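Local coordinates for iron-sulfur cluster assembly scaffold protein NifU (Fervidobacterium islandicum, PDB 6A6G) that forms a complex with the cysteine desulfurase SufS and probably accepts persulfide sulfur from it for iron-sulfur cluster assembly, at the interface of chains B and A. Residues are numbered along the deposited sequence; one frame, centred on the assembly and turned at random. Chains: chain A, Iron-sulfur cluster assembly scaffold protein NifU; chain B, Cysteine desulfurase.

Contact 1: the interface of chains B and A. Residues chain B 30, 360-361, 364-365; chain A 4-6, 117, 120.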
loop_
_atom_site.group_PDB
_atom_site.type_symbol
_atom_site.label_atom_id
_atom_site.label_comp_id
_atom_site.label_asym_id
_atom_site.label_seq_id
_atom_site.Cartn_x
_atom_site.Cartn_y
_atom_site.Cartn_z
ATOM N N ASN B 30 30.762 -5.964 -13.692
ATOM C CA ASN B 30 31.916 -6.596 -14.307
ATOM C C ASN B 30 32.604 -5.648 -15.244
ATOM O O ASN B 30 32.831 -5.953 -16.405
ATOM C CB ASN B 30 31.486 -7.866 -15.040
ATOM C CG ASN B 30 30.928 -8.909 -14.092
ATOM O OD1 ASN B 30 31.443 -9.105 -12.971
ATOM N ND2 ASN B 30 29.846 -9.561 -14.514
ATOM N N HIS B 360 20.471 -12.886 -18.916
ATOM C CA HIS B 360 21.592 -13.127 -18.005
ATOM C C HIS B 360 22.881 -12.620 -18.595
ATOM O O HIS B 360 23.611 -11.849 -17.955
ATOM C CB HIS B 360 21.730 -14.603 -17.689
ATOM C CG HIS B 360 22.712 -14.873 -16.609
ATOM N ND1 HIS B 360 22.341 -15.354 -15.377
ATOM C CD2 HIS B 360 24.054 -14.680 -16.553
ATOM C CE1 HIS B 360 23.409 -15.448 -14.605
ATOM N NE2 HIS B 360 24.460 -15.027 -15.286
ATOM N N ILE B 361 23.164 -13.021 -19.828
ATOM C CA ILE B 361 24.398 -12.585 -20.491
ATOM C C ILE B 361 24.401 -11.100 -20.716
ATOM O O ILE B 361 25.401 -10.440 -20.485
ATOM C CB ILE B 361 24.630 -13.325 -21.813
ATOM C CG1 ILE B 361 25.111 -14.737 -21.492
ATOM C CG2 ILE B 361 25.670 -12.614 -22.683
ATOM C CD1 ILE B 361 24.995 -15.715 -22.644
ATOM N N GLU B 364 25.227 -9.832 -17.222
ATOM C CA GLU B 364 26.486 -10.181 -16.594
ATOM C C GLU B 364 27.661 -9.696 -17.422
ATOM O O GLU B 364 28.716 -9.360 -16.868
ATOM C CB GLU B 364 26.575 -11.708 -16.344
ATOM C CG GLU B 364 27.755 -12.081 -15.473
ATOM C CD GLU B 364 27.748 -13.519 -14.986
ATOM O OE1 GLU B 364 28.127 -13.721 -13.798
ATOM O OE2 GLU B 364 27.389 -14.443 -15.780
ATOM N N ASN B 365 27.481 -9.665 -18.747
ATOM C CA ASN B 365 28.571 -9.372 -19.666
ATOM C C ASN B 365 28.449 -8.028 -20.324
ATOM O O ASN B 365 29.427 -7.532 -20.892
ATOM C CB ASN B 365 28.589 -10.369 -20.795
ATOM C CG ASN B 365 28.957 -11.752 -20.356
ATOM O OD1 ASN B 365 28.372 -12.298 -19.432
ATOM N ND2 ASN B 365 29.914 -12.355 -21.066
ATOM N N MET A 4 31.206 -16.863 -17.431
ATOM C CA MET A 4 30.984 -16.804 -16.030
ATOM C C MET A 4 30.118 -18.002 -15.607
ATOM O O MET A 4 30.647 -19.084 -15.449
ATOM C CB MET A 4 30.512 -15.397 -15.679
ATOM C CG MET A 4 31.735 -14.507 -15.560
ATOM S SD MET A 4 31.437 -12.756 -15.690
ATOM C CE MET A 4 31.269 -12.598 -17.473
ATOM N N ILE A 5 28.813 -17.866 -15.487
ATOM C CA ILE A 5 27.969 -19.002 -15.101
ATOM C C ILE A 5 27.946 -20.156 -16.119
ATOM O O ILE A 5 27.840 -21.302 -15.726
ATOM C CB ILE A 5 26.529 -18.519 -14.856
ATOM C CG1 ILE A 5 25.736 -19.587 -14.133
ATOM C CG2 ILE A 5 25.851 -18.090 -16.172
ATOM C CD1 ILE A 5 24.402 -19.064 -13.656
ATOM N N TYR A 6 27.988 -19.845 -17.417
ATOM C CA TYR A 6 27.831 -20.859 -18.459
ATOM C C TYR A 6 29.152 -21.672 -18.680
ATOM O O TYR A 6 29.872 -21.486 -19.660
ATOM C CB TYR A 6 27.325 -20.215 -19.772
ATOM C CG TYR A 6 25.948 -19.676 -19.614
ATOM C CD1 TYR A 6 24.849 -20.535 -19.550
ATOM C CD2 TYR A 6 25.740 -18.332 -19.436
ATOM C CE1 TYR A 6 23.573 -20.057 -19.346
ATOM C CE2 TYR A 6 24.475 -17.839 -19.226
ATOM C CZ TYR A 6 23.391 -18.688 -19.190
ATOM O OH TYR A 6 22.145 -18.154 -19.012
ATOM N N TYR A 117 24.010 -17.278 -7.958
ATOM C CA TYR A 117 23.040 -16.457 -8.699
ATOM C C TYR A 117 21.618 -16.674 -8.180
ATOM O O TYR A 117 20.911 -17.561 -8.651
ATOM C CB TYR A 117 23.124 -16.738 -10.185
ATOM C CG TYR A 117 24.500 -16.489 -10.746
ATOM C CD1 TYR A 117 25.504 -17.464 -10.650
ATOM C CD2 TYR A 117 24.806 -15.295 -11.366
ATOM C CE1 TYR A 117 26.766 -17.264 -11.172
ATOM C CE2 TYR A 117 26.077 -15.074 -11.887
ATOM C CZ TYR A 117 27.057 -16.074 -11.789
ATOM O OH TYR A 117 28.291 -15.866 -12.330
ATOM N N ARG A 120 18.934 -17.396 -10.591
ATOM C CA ARG A 120 19.023 -18.566 -11.480
ATOM C C ARG A 120 18.867 -19.884 -10.787
ATOM O O ARG A 120 18.726 -20.902 -11.458
ATOM C CB ARG A 120 20.302 -18.567 -12.327
ATOM C CG ARG A 120 20.515 -17.299 -13.168
ATOM C CD ARG A 120 19.409 -16.995 -14.182
ATOM N NE ARG A 120 19.188 -18.082 -15.127
ATOM C CZ ARG A 120 19.888 -18.316 -16.239
ATOM N NH1 ARG A 120 19.563 -19.333 -17.015
ATOM N NH2 ARG A 120 20.910 -17.553 -16.596
#

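Contact 2: the interface of chains B and A. Residues chain B 354, 356-357; chain A 6, 36, 38-39, 60-64, 120, 123.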
loop_
_atom_site.group_PDB
_atom_site.type_symbol
_atom_site.label_atom_id
_atom_site.label_comp_id
_atom_site.label_asym_id
_atom_site.label_seq_id
_atom_site.Cartn_x
_atom_site.Cartn_y
_atom_site.Cartn_z
ATOM N N HIS B 354 16.922 -19.067 -25.210
ATOM C CA HIS B 354 15.873 -18.786 -24.224
ATOM C C HIS B 354 16.046 -17.413 -23.560
ATOM O O HIS B 354 17.175 -16.976 -23.277
ATOM C CB HIS B 354 15.846 -19.882 -23.153
ATOM C CG HIS B 354 14.618 -19.878 -22.297
ATOM N ND1 HIS B 354 14.482 -19.068 -21.192
ATOM C CD2 HIS B 354 13.498 -20.642 -22.337
ATOM C CE1 HIS B 354 13.315 -19.307 -20.607
ATOM N NE2 HIS B 354 12.704 -20.269 -21.269
ATOM N N HIS B 356 15.774 -16.257 -20.579
ATOM C CA HIS B 356 16.641 -16.147 -19.377
ATOM C C HIS B 356 18.106 -16.055 -19.704
ATOM O O HIS B 356 18.830 -15.246 -19.124
ATOM C CB HIS B 356 16.464 -17.294 -18.434
ATOM C CG HIS B 356 15.062 -17.472 -17.982
ATOM N ND1 HIS B 356 14.662 -18.543 -17.219
ATOM C CD2 HIS B 356 13.948 -16.742 -18.238
ATOM C CE1 HIS B 356 13.370 -18.446 -16.992
ATOM N NE2 HIS B 356 12.915 -17.354 -17.590
ATOM N N ASP B 357 18.547 -16.842 -20.671
ATOM C CA ASP B 357 19.947 -16.830 -21.013
ATOM C C ASP B 357 20.315 -15.526 -21.671
ATOM O O ASP B 357 21.367 -14.964 -21.398
ATOM C CB ASP B 357 20.264 -18.051 -21.884
ATOM C CG ASP B 357 19.896 -19.371 -21.180
ATOM O OD1 ASP B 357 20.222 -19.552 -20.000
ATOM O OD2 ASP B 357 19.256 -20.234 -21.810
ATOM N N TYR A 6 27.988 -19.845 -17.417
ATOM C CA TYR A 6 27.831 -20.859 -18.459
ATOM C C TYR A 6 29.152 -21.672 -18.680
ATOM O O TYR A 6 29.872 -21.486 -19.660
ATOM C CB TYR A 6 27.325 -20.215 -19.772
ATOM C CG TYR A 6 25.948 -19.676 -19.614
ATOM C CD1 TYR A 6 24.849 -20.535 -19.550
ATOM C CD2 TYR A 6 25.740 -18.332 -19.436
ATOM C CE1 TYR A 6 23.573 -20.057 -19.346
ATOM C CE2 TYR A 6 24.475 -17.839 -19.226
ATOM C CZ TYR A 6 23.391 -18.688 -19.190
ATOM O OH TYR A 6 22.145 -18.154 -19.012
ATOM N N SER A 36 9.311 -20.393 -12.219
ATOM C CA SER A 36 10.622 -20.123 -12.801
ATOM C C SER A 36 10.562 -19.219 -14.049
ATOM O O SER A 36 11.427 -19.304 -14.899
ATOM C CB SER A 36 11.309 -21.457 -13.128
ATOM O OG SER A 36 12.668 -21.252 -13.472
ATOM N N GLY A 38 8.706 -18.989 -16.851
ATOM C CA GLY A 38 8.541 -19.522 -18.217
ATOM C C GLY A 38 9.556 -20.558 -18.664
ATOM O O GLY A 38 9.792 -20.749 -19.864
ATOM N N ASP A 39 10.174 -21.216 -17.696
ATOM C CA ASP A 39 10.902 -22.446 -17.931
ATOM C C ASP A 39 9.879 -23.537 -17.685
ATOM O O ASP A 39 9.212 -23.505 -16.680
ATOM C CB ASP A 39 12.050 -22.643 -16.892
ATOM C CG ASP A 39 13.352 -21.952 -17.258
ATOM O OD1 ASP A 39 13.585 -21.659 -18.440
ATOM O OD2 ASP A 39 14.176 -21.724 -16.343
ATOM N N HIS A 60 9.957 -25.937 -23.014
ATOM C CA HIS A 60 10.912 -24.912 -23.339
ATOM C C HIS A 60 11.610 -24.476 -22.047
ATOM O O HIS A 60 10.969 -24.305 -21.010
ATOM C CB HIS A 60 10.235 -23.761 -24.079
ATOM C CG HIS A 60 9.640 -24.183 -25.387
ATOM N ND1 HIS A 60 8.303 -24.492 -25.532
ATOM C CD2 HIS A 60 10.211 -24.402 -26.597
ATOM C CE1 HIS A 60 8.071 -24.852 -26.781
ATOM N NE2 HIS A 60 9.211 -24.808 -27.449
ATOM N N GLY A 61 12.934 -24.350 -22.126
ATOM C CA GLY A 61 13.741 -24.023 -20.980
ATOM C C GLY A 61 15.081 -23.462 -21.373
ATOM O O GLY A 61 15.690 -23.851 -22.354
ATOM N N CYS A 62 15.431 -22.427 -20.663
ATOM C CA CYS A 62 16.743 -22.185 -20.139
ATOM C C CYS A 62 17.881 -23.156 -20.362
ATOM O O CYS A 62 17.713 -24.325 -20.089
ATOM C CB CYS A 62 16.489 -22.461 -18.699
ATOM S SG CYS A 62 17.144 -21.286 -17.671
ATOM N N ALA A 63 19.073 -22.649 -20.639
ATOM C CA ALA A 63 20.262 -23.497 -20.666
ATOM C C ALA A 63 20.513 -24.181 -19.309
ATOM O O ALA A 63 20.811 -25.352 -19.244
ATOM C CB ALA A 63 21.463 -22.686 -21.084
ATOM N N ILE A 64 20.336 -23.432 -18.240
ATOM C CA ILE A 64 20.546 -23.930 -16.897
ATOM C C ILE A 64 19.489 -24.935 -16.459
ATOM O O ILE A 64 19.828 -25.984 -15.901
ATOM C CB ILE A 64 20.640 -22.754 -15.919
ATOM C CG1 ILE A 64 21.937 -22.024 -16.222
ATOM C CG2 ILE A 64 20.581 -23.223 -14.446
ATOM C CD1 ILE A 64 22.172 -20.828 -15.346
ATOM N N ARG A 120 18.934 -17.396 -10.591
ATOM C CA ARG A 120 19.023 -18.566 -11.480
ATOM C C ARG A 120 18.867 -19.884 -10.787
ATOM O O ARG A 120 18.726 -20.902 -11.458
ATOM C CB ARG A 120 20.302 -18.567 -12.327
ATOM C CG ARG A 120 20.515 -17.299 -13.168
ATOM C CD ARG A 120 19.409 -16.995 -14.182
ATOM N NE ARG A 120 19.188 -18.082 -15.127
ATOM C CZ ARG A 120 19.888 -18.316 -16.239
ATOM N NH1 ARG A 120 19.563 -19.333 -17.015
ATOM N NH2 ARG A 120 20.910 -17.553 -16.596
ATOM N N CYS A 123 15.836 -21.710 -11.883
ATOM C CA CYS A 123 16.076 -22.437 -13.132
ATOM C C CYS A 123 16.728 -23.795 -12.851
ATOM O O CYS A 123 16.326 -24.807 -13.419
ATOM C CB CYS A 123 16.922 -21.604 -14.096
ATOM S SG CYS A 123 16.347 -19.893 -14.366
#

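Contact 1: the interface of chains B and A
B:His360 and B:Glu364 both carry CG anti to the backbone N (chi1 -171° and -170°), so they leave one helix face a turn apart, the glutamate chain extended beyond CG. The carboxylate reaches the rim of the A:Tyr117 ring, its plane turned 88° from the ring, and OE1 of B:Glu364 takes the phenol OH of A:Tyr117 at 2.6 Å on its syn lone pair. OE2 of B:Glu364 is met from above the carboxylate plane by NE2 of B:His360 at 3.0 Å, in plane with the imidazole, which limits ring rotation. CE1 of B:His360 points at CD2 of A:Tyr117, 3.5 Å away. NH2 of A:Arg120 lies 2.9 Å from ND1 of B:His360 but comes from above the ring rather than along its plane, so any hydrogen bond is poorly aligned. This guanidinium donates to the A:Tyr6 hydroxyl almost straight and in its own plane. A:Met4 crosses obliquely, its CB 3.4 Å from the carboxylate carbon CD of B:Glu364; a bend at chi3 lays the methyl CE against the B:Asn365 amide. An alanine in place of B:Glu364 would remove the acceptors of A:Tyr117 OH and B:His360 NE2, and would probably leave the imidazole freer to turn and A:Met4 less well packed. Near the end of helix 355-366, the B:Glu364 carbonyl O accepts ND2 of B:Asn30 at 2.6 Å; in this SufS-SufU docking interface the helix faces A's N-terminal segment.

Contact 2: the interface of chains B and A
Over one face of the B:His354 imidazole sits the backbone N of A:Cys62, offset toward the rim, while the carbonyl O of A:Gly38 and CD2 of B:His356 lie at its edge. The B:His356 ring in turn has CE1 of B:His354 above its centre. The A:Arg120 guanidinium carries CB of B:His356 on one face and CD1 of A:Ile64 on the opposite one, with the cysteine sulfurs of A:Cys62 and A:Cys123 at its edge, beside the A:Tyr6 hydroxyl. A:Asp39, A:Cys62 and A:Cys123 belong to the conserved metal site of the NifU N-terminal (SufU) family, which typically holds zinc in SufU. ND1 of B:His356 points at this set of ligands, 3.3 Å from OD2 of A:Asp39. B:His356 ND1 is also 3.7 Å from SG of A:Cys62 and 3.6 Å from SG of A:Cys123, spacings compatible with ligands around a shared metal ion, although they do not by themselves show one. NE of A:Arg120 donates nearly straight to SG of A:Cys123, so the guanidinium would favour thiolate character there. NE2 of B:His354 donates to the A:Gly38 carbonyl O at 3.3 Å (154° at H), from above the carbonyl plane. B:His354 ND1 accepts the B:His356 backbone N at 3.2 Å, and these two bonds restrict the ring's rotation. B:Asp357 has CG beside its backbone N (chi1 -57°), turning its carboxylate toward chain A. B:Asp357 OD1 receives the A:Tyr6 hydroxyl OH at 2.6 Å on the anti lone pair. NH1 of A:Arg120 approaches B:Asp357 OD1 from above the carboxylate plane at 3.1 Å, forming a salt bridge. B:Asp357 OD2 uses its syn lone pair for the A:Ala63 backbone N at 2.7 Å (157° at H), at the start of helix 63-76, whose dipole may add to the attraction.

The C-alpha centres of contact 1 and contact 2 lie about 12 Å apart, and both patches draw on helix 355-366 of the desulfurase. Contact 2 takes its beginning and the residue before it, contact 1 its later turns. A:Tyr6 and A:Arg120 belong to both, so the hydroxyl-guanidinium pair couples the N-terminal segment of A to the cysteine-bearing site. These shared residues and the common helix make the two one continuous docking surface, which places the partner helix beside the cysteine-bearing metal site, near which sulfur transfer is likely to take place. The assembly's two copies of each protein repeat this pairing.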